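Local coordinates for protein putative arylalkylamine N-Acetyltransferase 7 (Aedes aegypti, PDB 4FD7) that probably transfers acetyl groups from acetyl-CoA to amine substrates, as a GNAT-family arylalkylamine N-acetyltransferase, at residues 163-175 with 186-200. Sequence-based numbering, arbitrary orientation.
Sequences GIATEILRARIPL and TCFTGPNSQTAATRV
Thr166, Leu169 and Arg170 pack against Ala196, Ala197 and Val200 in a close helix-helix contact, and the buried Arg172 extends it to strand 186-188. Helix 164-170 packs on strands 14-21 and 98-108, while helix 191-200 touches strand 229-236. The two helix axes approach to 8.4 Å and cross at -49°. Ala196, with only a methyl side chain, is consistent with this closeness: its CA lies 4.5 Å from Thr166 CA, and Thr166 OG1 is 3.5 Å from Ala196 CB. One turn on, Val200 CG2 presses on Thr166 O at 3.3 Å, a tight contact with a carbonyl already bonded to Arg170 N.

Leu169 CD1 reaches the backbone of the other helix, 3.6 Å from Ala197 N, while CD2 meets the edge of the Phe188 ring, 3.9 Å from CE2, and lies over one face of the Arg172 guanidinium, toward its rim. Ala197 CB and Thr186 CG2 lie over the centres of opposite faces of the Phe188 ring, sandwiching it and probably limiting its tilt.

In the GNAT fold, the helix beginning after Gly163 follows the glycine-rich turn that typically binds the CoA pyrophosphate; here it packs on the helix that follows the next strand.

Extended from CG to NE, Arg172 reaches that strand and donates from NH1 to Thr186 OG1 (3.0 Å, N-H...O 151°), the acceptor tilted 19° from the guanidinium plane. Ser184 also binds NH1 and Asn102 binds NH2, so both terminal nitrogens are held. Beside Val200, a water accepts from Arg170 NH1 and donates to Arg199 O, while Arg170 grips Glu167 side-on in a salt bridge, NE to OE1 and NH2 to OE2.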
# COMPACT_ATOMS: atom_id res chain seq x y z
N GLY A 163 14.97 -5.79 -1.31
CA GLY A 163 14.40 -5.47 -0.02
C GLY A 163 13.73 -4.11 0.02
O GLY A 163 13.40 -3.62 1.11
N ILE A 164 13.51 -3.51 -1.15
CA ILE A 164 12.96 -2.16 -1.24
C ILE A 164 11.54 -2.06 -0.64
O ILE A 164 11.23 -1.09 0.07
CB ILE A 164 13.07 -1.57 -2.68
CG1 ILE A 164 14.47 -0.97 -2.89
CG2 ILE A 164 12.00 -0.50 -2.93
CD1 ILE A 164 15.08 -1.26 -4.25
N ALA A 165 10.71 -3.07 -0.88
CA ALA A 165 9.34 -3.06 -0.33
C ALA A 165 9.36 -3.04 1.20
O ALA A 165 8.64 -2.26 1.85
CB ALA A 165 8.55 -4.26 -0.84
N THR A 166 10.19 -3.91 1.76
CA THR A 166 10.39 -3.95 3.20
C THR A 166 10.76 -2.57 3.73
O THR A 166 10.13 -2.06 4.65
CB THR A 166 11.51 -4.93 3.57
OG1 THR A 166 11.16 -6.25 3.13
CG2 THR A 166 11.76 -4.92 5.07
N GLU A 167 11.79 -1.95 3.16
CA GLU A 167 12.22 -0.65 3.67
C GLU A 167 11.20 0.48 3.50
O GLU A 167 11.11 1.39 4.36
CB GLU A 167 13.60 -0.26 3.09
CG GLU A 167 14.71 -1.28 3.35
CD GLU A 167 14.82 -1.73 4.82
OE1 GLU A 167 14.72 -0.89 5.74
OE2 GLU A 167 15.04 -2.93 5.06
N ILE A 168 10.40 0.41 2.43
CA ILE A 168 9.35 1.41 2.23
C ILE A 168 8.30 1.25 3.35
O ILE A 168 7.81 2.24 3.90
CB ILE A 168 8.68 1.28 0.83
CG1 ILE A 168 9.61 1.86 -0.23
CG2 ILE A 168 7.35 1.99 0.79
CD1 ILE A 168 9.22 1.47 -1.63
N LEU A 169 7.96 0.00 3.68
CA LEU A 169 7.08 -0.22 4.83
C LEU A 169 7.72 0.21 6.14
O LEU A 169 7.03 0.66 7.05
CB LEU A 169 6.71 -1.68 4.96
CG LEU A 169 5.84 -2.26 3.85
CD1 LEU A 169 5.72 -3.74 4.02
CD2 LEU A 169 4.46 -1.60 3.86
N ARG A 170 9.03 0.03 6.27
CA ARG A 170 9.67 0.33 7.53
C ARG A 170 9.59 1.83 7.78
O ARG A 170 9.48 2.27 8.94
CB ARG A 170 11.13 -0.17 7.58
CG ARG A 170 11.64 -0.27 9.02
CD ARG A 170 13.16 -0.46 9.06
NE ARG A 170 13.56 -1.60 8.25
CZ ARG A 170 13.54 -2.86 8.66
NH1 ARG A 170 13.12 -3.15 9.89
NH2 ARG A 170 13.92 -3.84 7.85
N ALA A 171 9.61 2.60 6.70
CA ALA A 171 9.44 4.06 6.81
C ALA A 171 8.13 4.55 7.47
O ALA A 171 8.01 5.73 7.79
CB ALA A 171 9.62 4.73 5.45
N ARG A 172 7.17 3.66 7.65
CA ARG A 172 5.90 4.04 8.26
C ARG A 172 6.10 4.37 9.74
O ARG A 172 5.35 5.15 10.34
CB ARG A 172 4.88 2.92 8.10
CG ARG A 172 4.28 2.84 6.70
CD ARG A 172 3.20 1.77 6.64
NE ARG A 172 2.87 1.43 5.26
CZ ARG A 172 1.88 0.61 4.92
NH1 ARG A 172 1.11 0.07 5.86
NH2 ARG A 172 1.66 0.35 3.64
N ILE A 173 7.14 3.78 10.31
CA ILE A 173 7.42 3.93 11.72
C ILE A 173 7.75 5.39 12.08
O ILE A 173 7.07 5.98 12.93
CB ILE A 173 8.50 2.92 12.22
CG1 ILE A 173 7.97 1.49 12.12
CG2 ILE A 173 8.89 3.23 13.63
CD1 ILE A 173 9.03 0.43 12.38
N PRO A 174 8.79 5.98 11.46
CA PRO A 174 8.99 7.40 11.81
C PRO A 174 7.87 8.31 11.31
O PRO A 174 7.57 9.29 11.99
CB PRO A 174 10.34 7.75 11.14
CG PRO A 174 10.54 6.71 10.10
CD PRO A 174 9.85 5.47 10.57
N LEU A 175 7.26 8.01 10.17
CA LEU A 175 6.16 8.84 9.66
C LEU A 175 5.01 8.89 10.67
O LEU A 175 4.48 9.97 10.95
CB LEU A 175 5.65 8.33 8.31
CG LEU A 175 4.38 9.00 7.74
CD1 LEU A 175 4.57 10.51 7.50
CD2 LEU A 175 3.93 8.31 6.45
N THR A 186 -2.85 -2.80 7.19
CA THR A 186 -2.99 -2.84 5.74
C THR A 186 -3.39 -4.24 5.32
O THR A 186 -3.10 -5.21 6.03
CB THR A 186 -1.67 -2.35 5.07
OG1 THR A 186 -1.60 -0.92 5.17
CG2 THR A 186 -1.57 -2.74 3.59
N CYS A 187 -4.11 -4.34 4.21
CA CYS A 187 -4.36 -5.64 3.61
C CYS A 187 -3.22 -5.95 2.65
O CYS A 187 -3.07 -5.28 1.63
CB CYS A 187 -5.69 -5.66 2.84
SG CYS A 187 -5.98 -7.25 2.03
N PHE A 188 -2.39 -6.92 3.01
CA PHE A 188 -1.32 -7.40 2.16
C PHE A 188 -1.82 -8.62 1.38
O PHE A 188 -2.28 -9.61 1.96
CB PHE A 188 -0.08 -7.72 2.98
CG PHE A 188 0.47 -6.53 3.72
CD1 PHE A 188 0.12 -6.28 5.05
CD2 PHE A 188 1.33 -5.66 3.08
CE1 PHE A 188 0.63 -5.17 5.71
CE2 PHE A 188 1.85 -4.55 3.75
CZ PHE A 188 1.50 -4.31 5.06
N THR A 189 -1.75 -8.50 0.06
CA THR A 189 -2.54 -9.36 -0.81
C THR A 189 -1.77 -10.52 -1.39
O THR A 189 -2.36 -11.51 -1.83
CB THR A 189 -3.11 -8.54 -1.95
OG1 THR A 189 -2.03 -7.96 -2.69
CG2 THR A 189 -4.02 -7.44 -1.40
N GLY A 190 -0.44 -10.42 -1.40
CA GLY A 190 0.40 -11.46 -1.97
C GLY A 190 1.52 -11.90 -1.04
O GLY A 190 1.75 -11.29 -0.00
N PRO A 191 2.24 -12.96 -1.43
CA PRO A 191 3.19 -13.65 -0.56
C PRO A 191 4.41 -12.80 -0.18
O PRO A 191 4.78 -12.74 0.99
CB PRO A 191 3.61 -14.85 -1.41
CG PRO A 191 3.47 -14.39 -2.80
CD PRO A 191 2.25 -13.50 -2.80
N ASN A 192 5.01 -12.14 -1.16
CA ASN A 192 6.18 -11.33 -0.86
C ASN A 192 5.87 -10.04 -0.10
O ASN A 192 6.66 -9.63 0.75
CB ASN A 192 6.98 -11.05 -2.13
CG ASN A 192 7.53 -12.32 -2.75
OD1 ASN A 192 7.44 -12.51 -3.96
ND2 ASN A 192 8.08 -13.20 -1.92
N SER A 193 4.73 -9.41 -0.38
CA SER A 193 4.31 -8.22 0.38
C SER A 193 4.04 -8.59 1.84
O SER A 193 4.40 -7.83 2.77
CB SER A 193 3.10 -7.54 -0.27
OG SER A 193 1.99 -8.40 -0.41
N GLN A 194 3.43 -9.76 2.04
CA GLN A 194 3.25 -10.30 3.39
C GLN A 194 4.58 -10.58 4.08
O GLN A 194 4.75 -10.30 5.27
CB GLN A 194 2.36 -11.56 3.35
CG GLN A 194 0.89 -11.25 2.99
CD GLN A 194 0.17 -12.44 2.38
OE1 GLN A 194 0.66 -13.57 2.40
NE2 GLN A 194 -1.02 -12.18 1.81
N THR A 195 5.54 -11.13 3.32
CA THR A 195 6.89 -11.37 3.83
C THR A 195 7.56 -10.07 4.29
O THR A 195 8.18 -10.02 5.36
CB THR A 195 7.76 -12.06 2.74
OG1 THR A 195 7.21 -13.36 2.45
CG2 THR A 195 9.21 -12.20 3.20
N ALA A 196 7.41 -9.04 3.47
CA ALA A 196 7.99 -7.72 3.73
C ALA A 196 7.40 -7.13 5.00
O ALA A 196 8.12 -6.64 5.90
CB ALA A 196 7.73 -6.82 2.56
N ALA A 197 6.07 -7.20 5.09
CA ALA A 197 5.39 -6.66 6.26
C ALA A 197 5.82 -7.42 7.51
O ALA A 197 6.03 -6.83 8.57
CB ALA A 197 3.87 -6.73 6.07
N THR A 198 5.99 -8.73 7.38
CA THR A 198 6.42 -9.55 8.51
C THR A 198 7.80 -9.11 8.98
O THR A 198 8.02 -8.88 10.18
CB THR A 198 6.41 -11.05 8.17
OG1 THR A 198 5.05 -11.50 8.10
CG2 THR A 198 7.16 -11.86 9.24
N ARG A 199 8.72 -8.95 8.03
CA ARG A 199 10.07 -8.52 8.36
C ARG A 199 10.13 -7.15 9.06
O ARG A 199 11.01 -6.90 9.90
CB ARG A 199 10.98 -8.62 7.12
CG ARG A 199 11.12 -10.08 6.66
CD ARG A 199 12.04 -10.27 5.44
NE ARG A 199 12.41 -11.67 5.25
CZ ARG A 199 13.43 -12.26 5.88
NH1 ARG A 199 14.15 -11.56 6.76
NH2 ARG A 199 13.72 -13.53 5.66
N VAL A 200 9.18 -6.26 8.74
CA VAL A 200 9.09 -4.98 9.46
C VAL A 200 8.53 -5.11 10.89
O VAL A 200 8.73 -4.25 11.75
CB VAL A 200 8.29 -3.96 8.62
CG1 VAL A 200 7.93 -2.70 9.42
CG2 VAL A 200 9.10 -3.57 7.39
O HOH W 1 13.86 -6.09 10.40